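Local structure of beta-mannosidase (4CVU) at residues D78-A83 with P182-N187; A84-Y89 with V159-N164; E194-D197 with D201-P204. The protein probably hydrolyses non-reducing terminal beta-D-mannose residues from beta-mannosides, as a fungal beta-mannosidase of glycoside hydrolase family 2. All blocks are in the same frame, centred on the assembly; numbering follows the deposited sequence.

Contact 1: D78-A83 with P182-N187; sequences DLRWIA and PFEYPN. With NAG (2-acetamido-2-deoxy-beta-D-glucopyranose), chain J.
The Arg-80 guanidinium meets the Glu-184 carboxylate at its edge, with Glu-184 OE1 only 5° out of the guanidinium plane. The carboxylate is twisted by 51° against that plane and offers the anti lone pair of OE1, the one turned away from OE2. The hydrogen bond within this salt bridge is moderately bent: Arg-80 NH2 to Glu-184 OE1 is 3.2 Å, with 149° at the hydrogen. The arginine spans the gap because its chain is fully extended from CG to NE. Its NH1 is bonded separately to Leu-634 O, so the group is held from two directions. Glu-184 OE1 also lies close to Asp-76 OD2, a like charge that Arg-80 probably helps to offset. In the galactose-binding-like domain of this family 2 enzyme, the contact joins the short helix 80-83 to the long loop between helix 159-168 and strand 215-221. From that loop Tyr-185 runs past the arginine in the opposite direction, laying its hydroxyl against the aliphatic part, 3.6 Å from OH to Arg-80 CG. Replacing Arg-80 by an alanine would probably leave Glu-184 facing Asp-76 without a balancing charge and strip Tyr-185 of its methylene neighbours. Ala-83 CB packs on the same hydroxyl, 3.7 Å from Tyr-185 OH. A water bonded to Tyr-185 OH at 2.8 Å also donates to Arg-80 O. Further along the loop, Pro-186 CB touches the acetamido methyl C8 of an attached glycan sugar at 3.4 Å.

Contact 2: A84-Y89 with V159-N164; sequences AQNWTY and VPRIIN. With NAG (2-acetamido-2-deoxy-beta-D-glucopyranose), chain C.
Asn-86 and Arg-161 bring an amide and a guanidinium together at a glycosylation site, their side chains crossing at about a right angle and the two flat groups inclined by 33°. The covalent link comes first: Asn-86 ND2 is bonded to C1 of an N-acetylglucosamine at 1.4 Å, and with Thr-88 two places on, this is the classical Asn-X-Thr sequon of N-glycosylation. The linked nitrogen keeps a hydrogen bond to Asn-155 OD1, which helps to fix the rotation of the amide.

The polar contacts gather at the other branch. Asn-86 OD1 lies at the edge of the guanidinium, 3.0 Å from Arg-161 NH2. A water ties the same pair together, donating to Asn-86 OD1 at 2.9 Å and accepting from Arg-161 NE at 3.2 Å. The charge of Arg-161 is met by Glu-43, whose OE1 forms a salt bridge with NH2 and also accepts from the backbone N of Asn-86. Arg-161 leaves the helix with CG anti to its N (chi1 179°) and then bends at chi3 (68°), which brings the guanidinium over to the asparagine.

A further polar approach is not a hydrogen bond: Ala-84 O lies over one guanidinium face, 3.5 Å from Arg-161 NH1, at too poor an angle.

Helix 159-168 starts just after strand 152-156, the antiparallel neighbour of strand 87-91, whose other flank is strand 38-41; the arginine thus reaches from this helix to the residues leading into a central strand of the sheet.

Contact 3: E194-D197 with D201-P204; sequences EQND and DWGP
The backbones come together where a 3-10 turn at 195-197 returns alongside the irregular chain at 201-204, Asn-196 CA and Gly-203 CA being 7.4 Å apart. Both segments belong to the long loop between helix 159-168 and strand 215-221, by which the galactose-binding-like domain reaches what is probably the (beta/alpha)8-barrel catalytic domain, as in family 2 enzymes: Asn-196 shares a backbone hydrogen bond with Ser-424, and Gly-203 O accepts from His-627 ND1. The one side-chain meeting is that of Asn-196 with Trp-202. The indole presents the outer corner of its six-membered ring, CH2, to the asparagine stem, 3.8 Å from Asn-196 CB and 4.0 Å from Asn-196 CG. The two side chains cross at about a right angle, and the amide is inclined by 49° to the ring. Asn-196 can offer its CB and CG together because CG stands between the backbone N and the carbonyl carbon (chi1 67°). The indole is further held by other aromatics, stacking on Trp-200 and meeting Trp-422 edge-to-face, so Asn-196 touches one corner of an aromatic cluster. Gly-203 follows directly, and a CB there would come within about 3.0 Å of Trp-202 CE3. Asn-196 O and Pro-204 O lie 3.5 Å apart; two carbonyl oxygens cannot bond to each other, and a water bridges them: it donates to Asn-196 O and to Pro-204 O, each at 2.8 Å.

All three contacts fall within the galactose-binding-like domain at the N-terminal end of the chain. Contact 1 closes a long loop of chain that includes the whole of contact 2, and contact 3 follows both. The centres of contacts 1 and 2 are about 11 Å apart; they meet where Asn-187 ND2 probably bonds Asn-164 OD1 and where Tyr-185 packs on Pro-160 of helix 159-168. Contact 3 lies about 10 Å from contact 1, centre to centre, with Phe-183 against Asp-201, but about 17 Å from contact 2, which it does not touch. The series thus runs from glycosylated Asn-86, beside an inner strand of the six-stranded sheet, inward along the 182-204 loop to the probable catalytic domain.

Contact 1: D78-A83 with P182-N187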
loop_
_atom_site.group_PDB
_atom_site.type_symbol
_atom_site.label_atom_id
_atom_site.label_comp_id
_atom_site.label_asym_id
_atom_site.label_seq_id
_atom_site.Cartn_x
_atom_site.Cartn_y
_atom_site.Cartn_z
ATOM N N ASP A 78 -7.677 -1.667 -13.559
ATOM C CA ASP A 78 -7.854 -3.041 -13.148
ATOM C C ASP A 78 -9.293 -3.392 -12.797
ATOM O O ASP A 78 -9.657 -4.570 -12.824
ATOM C CB ASP A 78 -6.985 -3.379 -11.945
ATOM C CG ASP A 78 -5.474 -3.122 -12.164
ATOM O OD1 ASP A 78 -4.976 -2.989 -13.282
ATOM O OD2 ASP A 78 -4.788 -3.002 -11.149
ATOM N N LEU A 79 -10.114 -2.387 -12.451
ATOM C CA LEU A 79 -11.510 -2.640 -12.049
ATOM C C LEU A 79 -12.565 -2.502 -13.167
ATOM O O LEU A 79 -13.761 -2.591 -12.901
ATOM C CB LEU A 79 -11.894 -1.735 -10.876
ATOM C CG LEU A 79 -11.058 -1.942 -9.616
ATOM C CD1 LEU A 79 -11.605 -1.044 -8.545
ATOM C CD2 LEU A 79 -11.087 -3.380 -9.119
ATOM N N ARG A 80 -12.125 -2.325 -14.411
ATOM C CA ARG A 80 -13.053 -2.066 -15.493
ATOM C C ARG A 80 -13.999 -3.244 -15.802
ATOM O O ARG A 80 -15.091 -3.040 -16.329
ATOM C CB ARG A 80 -12.301 -1.623 -16.747
ATOM C CG ARG A 80 -11.823 -0.200 -16.654
ATOM C CD ARG A 80 -11.114 0.210 -17.931
ATOM N NE ARG A 80 -10.794 1.651 -17.922
ATOM C CZ ARG A 80 -9.894 2.196 -18.736
ATOM N NH1 ARG A 80 -9.279 1.428 -19.642
ATOM N NH2 ARG A 80 -9.613 3.512 -18.683
ATOM N N TRP A 81 -13.629 -4.457 -15.395
ATOM C CA TRP A 81 -14.548 -5.583 -15.491
ATOM C C TRP A 81 -15.862 -5.369 -14.752
ATOM O O TRP A 81 -16.836 -6.097 -14.980
ATOM C CB TRP A 81 -13.902 -6.860 -14.968
ATOM C CG TRP A 81 -13.437 -6.825 -13.528
ATOM C CD1 TRP A 81 -12.234 -6.393 -13.071
ATOM C CD2 TRP A 81 -14.137 -7.331 -12.396
ATOM N NE1 TRP A 81 -12.147 -6.569 -11.699
ATOM C CE2 TRP A 81 -13.325 -7.121 -11.268
ATOM C CE3 TRP A 81 -15.388 -7.895 -12.219
ATOM C CZ2 TRP A 81 -13.729 -7.491 -9.976
ATOM C CZ3 TRP A 81 -15.790 -8.261 -10.939
ATOM C CH2 TRP A 81 -14.966 -8.066 -9.846
ATOM N N ILE A 82 -15.890 -4.416 -13.827
ATOM C CA ILE A 82 -17.086 -4.140 -13.066
ATOM C C ILE A 82 -18.029 -3.284 -13.882
ATOM O O ILE A 82 -19.183 -3.664 -14.093
ATOM C CB ILE A 82 -16.750 -3.475 -11.703
ATOM C CG1 ILE A 82 -16.069 -4.505 -10.788
ATOM C CG2 ILE A 82 -18.002 -2.952 -11.037
ATOM C CD1 ILE A 82 -15.387 -3.921 -9.558
ATOM N N ALA A 83 -17.554 -2.141 -14.380
ATOM C CA ALA A 83 -18.415 -1.270 -15.193
ATOM C C ALA A 83 -18.916 -1.982 -16.468
ATOM O O ALA A 83 -19.942 -1.612 -17.010
ATOM C CB ALA A 83 -17.652 -0.017 -15.592
ATOM N N PRO A 182 -13.679 11.964 -25.651
ATOM C CA PRO A 182 -13.845 11.505 -24.273
ATOM C C PRO A 182 -12.688 11.852 -23.332
ATOM O O PRO A 182 -11.655 12.370 -23.776
ATOM C CB PRO A 182 -13.904 9.989 -24.405
ATOM C CG PRO A 182 -13.202 9.655 -25.673
ATOM C CD PRO A 182 -13.115 10.913 -26.522
ATOM N N PHE A 183 -12.893 11.536 -22.048
ATOM C CA PHE A 183 -11.852 11.551 -21.034
ATOM C C PHE A 183 -11.355 10.128 -20.972
ATOM O O PHE A 183 -10.203 9.837 -21.330
ATOM C CB PHE A 183 -12.401 12.035 -19.670
ATOM C CG PHE A 183 -12.638 13.527 -19.599
ATOM C CD1 PHE A 183 -11.604 14.386 -19.296
ATOM C CD2 PHE A 183 -13.890 14.064 -19.832
ATOM C CE1 PHE A 183 -11.811 15.754 -19.225
ATOM C CE2 PHE A 183 -14.103 15.438 -19.780
ATOM C CZ PHE A 183 -13.065 16.271 -19.472
ATOM N N GLU A 184 -12.240 9.230 -20.543
ATOM C CA GLU A 184 -11.972 7.817 -20.643
ATOM C C GLU A 184 -13.053 7.136 -21.497
ATOM O O GLU A 184 -12.793 6.911 -22.675
ATOM C CB GLU A 184 -11.774 7.189 -19.252
ATOM C CG GLU A 184 -10.469 7.682 -18.632
ATOM C CD GLU A 184 -10.271 7.274 -17.184
ATOM O OE1 GLU A 184 -10.180 6.057 -16.890
ATOM O OE2 GLU A 184 -10.213 8.189 -16.328
ATOM N N TYR A 185 -14.227 6.801 -20.938
ATOM C CA TYR A 185 -15.315 6.216 -21.759
ATOM C C TYR A 185 -15.925 7.217 -22.741
ATOM O O TYR A 185 -16.133 8.351 -22.401
ATOM C CB TYR A 185 -16.455 5.685 -20.917
ATOM C CG TYR A 185 -16.048 4.508 -20.082
ATOM C CD1 TYR A 185 -16.076 3.209 -20.606
ATOM C CD2 TYR A 185 -15.598 4.673 -18.783
ATOM C CE1 TYR A 185 -15.694 2.111 -19.847
ATOM C CE2 TYR A 185 -15.209 3.582 -18.006
ATOM C CZ TYR A 185 -15.258 2.320 -18.527
ATOM O OH TYR A 185 -14.879 1.262 -17.732
ATOM N N PRO A 186 -16.199 6.789 -23.972
ATOM C CA PRO A 186 -16.905 7.602 -24.952
ATOM C C PRO A 186 -18.403 7.540 -24.777
ATOM O O PRO A 186 -18.925 6.704 -24.064
ATOM C CB PRO A 186 -16.571 6.897 -26.260
ATOM C CG PRO A 186 -16.435 5.462 -25.848
ATOM C CD PRO A 186 -15.717 5.524 -24.546
ATOM N N ASN A 187 -19.094 8.414 -25.483
ATOM C CA ASN A 187 -20.548 8.394 -25.592
ATOM C C ASN A 187 -21.392 8.861 -24.415
ATOM O O ASN A 187 -22.582 8.639 -24.439
ATOM C CB ASN A 187 -21.064 7.030 -26.098
ATOM C CG ASN A 187 -20.534 6.674 -27.460
ATOM O OD1 ASN A 187 -20.515 7.482 -28.374
ATOM N ND2 ASN A 187 -20.023 5.505 -27.569
HETATM C C1 NAG J . -20.470 6.076 -32.612
HETATM C C2 NAG J . -19.034 5.584 -32.665
HETATM C C3 NAG J . -18.326 5.842 -33.983
HETATM C C4 NAG J . -19.176 5.457 -35.197
HETATM C C5 NAG J . -20.622 5.916 -35.032
HETATM C C6 NAG J . -21.502 5.382 -36.173
HETATM C C7 NAG J . -17.794 5.492 -30.591
HETATM C C8 NAG J . -16.997 6.292 -29.604
HETATM N N2 NAG J . -18.261 6.206 -31.613
HETATM O O3 NAG J . -17.142 5.072 -33.948
HETATM O O4 NAG J . -18.632 6.115 -36.321
HETATM O O5 NAG J . -21.147 5.537 -33.754
HETATM O O6 NAG J . -22.546 4.551 -35.693
HETATM O O7 NAG J . -17.985 4.272 -30.415
HETATM O O HOH W 1 -15.520 -1.452 -18.167
#

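Contact 2: A84-Y89 with V159-N164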
loop_
_atom_site.group_PDB
_atom_site.type_symbol
_atom_site.label_atom_id
_atom_site.label_comp_id
_atom_site.label_asym_id
_atom_site.label_seq_id
_atom_site.Cartn_x
_atom_site.Cartn_y
_atom_site.Cartn_z
ATOM N N ALA A 84 -18.149 -2.928 -16.976
ATOM C CA ALA A 84 -18.484 -3.608 -18.206
ATOM C C ALA A 84 -19.657 -4.613 -18.130
ATOM O O ALA A 84 -20.058 -5.143 -19.154
ATOM C CB ALA A 84 -17.250 -4.241 -18.810
ATOM N N GLN A 85 -20.173 -4.908 -16.941
ATOM C CA GLN A 85 -21.280 -5.860 -16.781
ATOM C C GLN A 85 -22.452 -5.396 -15.905
ATOM O O GLN A 85 -22.360 -4.414 -15.216
ATOM C CB GLN A 85 -20.768 -7.184 -16.271
ATOM C CG GLN A 85 -20.359 -7.152 -14.831
ATOM C CD GLN A 85 -19.782 -8.470 -14.380
ATOM O OE1 GLN A 85 -20.509 -9.384 -14.147
ATOM N NE2 GLN A 85 -18.474 -8.551 -14.254
ATOM N N ASN A 86 -23.568 -6.112 -15.967
ATOM C CA ASN A 86 -24.733 -5.880 -15.101
ATOM C C ASN A 86 -24.567 -6.311 -13.652
ATOM O O ASN A 86 -23.930 -7.279 -13.373
ATOM C CB ASN A 86 -25.992 -6.582 -15.615
ATOM C CG ASN A 86 -26.588 -5.945 -16.865
ATOM O OD1 ASN A 86 -25.886 -5.503 -17.726
ATOM N ND2 ASN A 86 -27.897 -5.922 -16.945
ATOM N N TRP A 87 -25.174 -5.583 -12.744
ATOM C CA TRP A 87 -25.234 -5.962 -11.336
ATOM C C TRP A 87 -26.668 -5.907 -10.874
ATOM O O TRP A 87 -27.350 -4.939 -11.092
ATOM C CB TRP A 87 -24.348 -5.021 -10.469
ATOM C CG TRP A 87 -22.938 -5.204 -10.839
ATOM C CD1 TRP A 87 -22.274 -4.551 -11.844
ATOM C CD2 TRP A 87 -22.041 -6.184 -10.322
ATOM N NE1 TRP A 87 -21.004 -5.043 -11.957
ATOM C CE2 TRP A 87 -20.832 -6.052 -11.035
ATOM C CE3 TRP A 87 -22.136 -7.152 -9.313
ATOM C CZ2 TRP A 87 -19.705 -6.849 -10.770
ATOM C CZ3 TRP A 87 -21.026 -7.929 -9.028
ATOM C CH2 TRP A 87 -19.816 -7.772 -9.757
ATOM N N THR A 88 -27.115 -6.939 -10.187
ATOM C CA THR A 88 -28.485 -6.989 -9.755
ATOM C C THR A 88 -28.558 -6.994 -8.243
ATOM O O THR A 88 -27.902 -7.838 -7.578
ATOM C CB THR A 88 -29.218 -8.218 -10.368
ATOM O OG1 THR A 88 -29.288 -8.065 -11.793
ATOM C CG2 THR A 88 -30.609 -8.381 -9.795
ATOM N N TYR A 89 -29.350 -6.057 -7.720
ATOM C CA TYR A 89 -29.679 -5.961 -6.282
ATOM C C TYR A 89 -30.997 -6.701 -6.025
ATOM O O TYR A 89 -32.038 -6.325 -6.565
ATOM C CB TYR A 89 -29.799 -4.486 -5.869
ATOM C CG TYR A 89 -28.445 -3.828 -5.595
ATOM C CD1 TYR A 89 -27.561 -3.545 -6.629
ATOM C CD2 TYR A 89 -28.068 -3.499 -4.299
ATOM C CE1 TYR A 89 -26.326 -2.975 -6.370
ATOM C CE2 TYR A 89 -26.860 -2.905 -4.034
ATOM C CZ TYR A 89 -25.975 -2.647 -5.062
ATOM O OH TYR A 89 -24.731 -2.077 -4.758
ATOM N N VAL A 159 -23.295 0.620 -18.159
ATOM C CA VAL A 159 -23.629 1.874 -18.811
ATOM C C VAL A 159 -22.856 2.114 -20.125
ATOM O O VAL A 159 -23.452 2.569 -21.116
ATOM C CB VAL A 159 -23.558 3.071 -17.852
ATOM C CG1 VAL A 159 -23.922 4.380 -18.540
ATOM C CG2 VAL A 159 -24.499 2.879 -16.673
ATOM N N PRO A 160 -21.537 1.824 -20.153
ATOM C CA PRO A 160 -20.757 1.917 -21.373
ATOM C C PRO A 160 -21.332 1.092 -22.515
ATOM O O PRO A 160 -21.355 1.539 -23.655
ATOM C CB PRO A 160 -19.428 1.309 -20.961
ATOM C CG PRO A 160 -19.283 1.679 -19.539
ATOM C CD PRO A 160 -20.669 1.621 -18.978
ATOM N N ARG A 161 -21.767 -0.111 -22.193
ATOM C CA ARG A 161 -22.339 -1.015 -23.202
ATOM C C ARG A 161 -23.623 -0.446 -23.769
ATOM O O ARG A 161 -23.811 -0.435 -24.982
ATOM C CB ARG A 161 -22.611 -2.400 -22.613
ATOM C CG ARG A 161 -23.234 -3.362 -23.622
ATOM C CD ARG A 161 -22.989 -4.805 -23.229
ATOM N NE ARG A 161 -23.720 -5.131 -22.018
ATOM C CZ ARG A 161 -23.364 -6.057 -21.133
ATOM N NH1 ARG A 161 -22.266 -6.766 -21.270
ATOM N NH2 ARG A 161 -24.115 -6.248 -20.071
ATOM N N ILE A 162 -24.487 0.054 -22.891
ATOM C CA ILE A 162 -25.750 0.619 -23.320
ATOM C C ILE A 162 -25.525 1.901 -24.160
ATOM O O ILE A 162 -26.117 2.048 -25.225
ATOM C CB ILE A 162 -26.691 0.855 -22.128
ATOM C CG1 ILE A 162 -27.099 -0.473 -21.472
ATOM C CG2 ILE A 162 -27.968 1.547 -22.544
ATOM C CD1 ILE A 162 -27.851 -0.300 -20.166
ATOM N N ILE A 163 -24.679 2.827 -23.701
ATOM C CA ILE A 163 -24.392 4.058 -24.501
ATOM C C ILE A 163 -23.603 3.775 -25.793
ATOM O O ILE A 163 -23.744 4.511 -26.799
ATOM C CB ILE A 163 -23.689 5.185 -23.701
ATOM C CG1 ILE A 163 -22.297 4.730 -23.203
ATOM C CG2 ILE A 163 -24.589 5.657 -22.575
ATOM C CD1 ILE A 163 -21.677 5.576 -22.107
ATOM N N ASN A 164 -22.766 2.738 -25.781
ATOM C CA ASN A 164 -22.138 2.294 -27.015
ATOM C C ASN A 164 -23.195 1.780 -28.011
ATOM O O ASN A 164 -23.126 2.114 -29.181
ATOM C CB ASN A 164 -21.038 1.257 -26.773
ATOM C CG ASN A 164 -19.841 1.850 -26.049
ATOM O OD1 ASN A 164 -19.742 3.055 -25.883
ATOM N ND2 ASN A 164 -18.943 1.006 -25.610
HETATM C C1 NAG C . -28.630 -5.396 -18.023
HETATM C C2 NAG C . -29.611 -6.498 -18.498
HETATM C C3 NAG C . -30.551 -5.951 -19.561
HETATM C C4 NAG C . -31.193 -4.631 -19.140
HETATM C C5 NAG C . -30.146 -3.643 -18.565
HETATM C C6 NAG C . -30.799 -2.380 -17.960
HETATM C C7 NAG C . -28.757 -8.761 -18.318
HETATM C C8 NAG C . -28.002 -9.910 -18.919
HETATM N N2 NAG C . -28.892 -7.650 -19.035
HETATM O O3 NAG C . -31.549 -6.929 -19.814
HETATM O O4 NAG C . -31.802 -4.057 -20.288
HETATM O O5 NAG C . -29.352 -4.267 -17.571
HETATM O O6 NAG C . -31.473 -2.660 -16.745
HETATM O O7 NAG C . -29.214 -8.871 -17.201
HETATM O O HOH W 2 -25.667 -3.675 -19.974
#

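Contact 3: E194-D197 with D201-P204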
loop_
_atom_site.group_PDB
_atom_site.type_symbol
_atom_site.label_atom_id
_atom_site.label_comp_id
_atom_site.label_asym_id
_atom_site.label_seq_id
_atom_site.Cartn_x
_atom_site.Cartn_y
_atom_site.Cartn_z
ATOM N N GLU A 194 -24.086 11.067 -13.950
ATOM C CA GLU A 194 -23.059 12.012 -13.518
ATOM C C GLU A 194 -21.919 11.841 -14.480
ATOM O O GLU A 194 -21.360 10.795 -14.647
ATOM C CB GLU A 194 -22.682 11.697 -12.051
ATOM C CG GLU A 194 -21.440 12.359 -11.504
ATOM C CD GLU A 194 -21.215 12.153 -9.996
ATOM O OE1 GLU A 194 -20.825 11.065 -9.636
ATOM O OE2 GLU A 194 -21.397 13.051 -9.202
ATOM N N GLN A 195 -21.599 12.915 -15.190
ATOM C CA GLN A 195 -20.689 12.813 -16.258
ATOM C C GLN A 195 -19.272 12.424 -15.876
ATOM O O GLN A 195 -18.638 11.747 -16.635
ATOM C CB GLN A 195 -20.731 14.084 -17.121
ATOM C CG GLN A 195 -22.097 14.389 -17.660
ATOM C CD GLN A 195 -22.496 13.639 -18.916
ATOM O OE1 GLN A 195 -22.251 14.084 -20.045
ATOM N NE2 GLN A 195 -23.185 12.509 -18.737
ATOM N N ASN A 196 -18.778 12.852 -14.725
ATOM C CA ASN A 196 -17.474 12.529 -14.297
ATOM C C ASN A 196 -17.271 11.069 -13.962
ATOM O O ASN A 196 -16.176 10.644 -13.833
ATOM C CB ASN A 196 -16.949 13.420 -13.203
ATOM C CG ASN A 196 -17.669 13.254 -11.922
ATOM O OD1 ASN A 196 -18.697 13.825 -11.692
ATOM N ND2 ASN A 196 -17.121 12.391 -11.079
ATOM N N ASP A 197 -18.347 10.321 -13.914
ATOM C CA ASP A 197 -18.292 8.875 -13.662
ATOM C C ASP A 197 -17.598 8.093 -14.783
ATOM O O ASP A 197 -17.204 6.964 -14.589
ATOM C CB ASP A 197 -19.700 8.367 -13.488
ATOM C CG ASP A 197 -20.323 8.769 -12.219
ATOM O OD1 ASP A 197 -19.737 9.556 -11.464
ATOM O OD2 ASP A 197 -21.420 8.260 -11.943
ATOM N N ASP A 201 -10.411 15.006 -15.890
ATOM C CA ASP A 201 -9.010 15.326 -15.804
ATOM C C ASP A 201 -8.505 15.507 -14.367
ATOM O O ASP A 201 -7.345 15.798 -14.199
ATOM C CB ASP A 201 -8.614 16.536 -16.698
ATOM C CG ASP A 201 -9.360 17.806 -16.384
ATOM O OD1 ASP A 201 -10.167 17.889 -15.425
ATOM O OD2 ASP A 201 -9.111 18.796 -17.123
ATOM N N TRP A 202 -9.340 15.233 -13.364
ATOM C CA TRP A 202 -8.913 15.136 -11.987
ATOM C C TRP A 202 -9.444 13.885 -11.286
ATOM O O TRP A 202 -9.318 13.815 -10.101
ATOM C CB TRP A 202 -9.348 16.355 -11.140
ATOM C CG TRP A 202 -10.638 16.942 -11.554
ATOM C CD1 TRP A 202 -10.811 18.132 -12.238
ATOM C CD2 TRP A 202 -11.928 16.371 -11.411
ATOM N NE1 TRP A 202 -12.135 18.325 -12.504
ATOM C CE2 TRP A 202 -12.842 17.260 -11.994
ATOM C CE3 TRP A 202 -12.417 15.181 -10.827
ATOM C CZ2 TRP A 202 -14.198 16.996 -12.030
ATOM C CZ3 TRP A 202 -13.744 14.952 -10.836
ATOM C CH2 TRP A 202 -14.637 15.830 -11.421
ATOM N N GLY A 203 -10.051 12.955 -11.985
ATOM C CA GLY A 203 -10.725 11.798 -11.310
ATOM C C GLY A 203 -10.812 10.581 -12.183
ATOM O O GLY A 203 -10.558 10.657 -13.415
ATOM N N PRO A 204 -11.114 9.415 -11.558
ATOM C CA PRO A 204 -11.168 8.107 -12.209
ATOM C C PRO A 204 -12.511 7.864 -12.892
ATOM O O PRO A 204 -13.465 8.704 -12.782
ATOM C CB PRO A 204 -10.993 7.123 -11.023
ATOM C CG PRO A 204 -11.646 7.837 -9.878
ATOM C CD PRO A 204 -11.408 9.324 -10.110
HETATM O O HOH W 3 -14.144 11.279 -12.063
#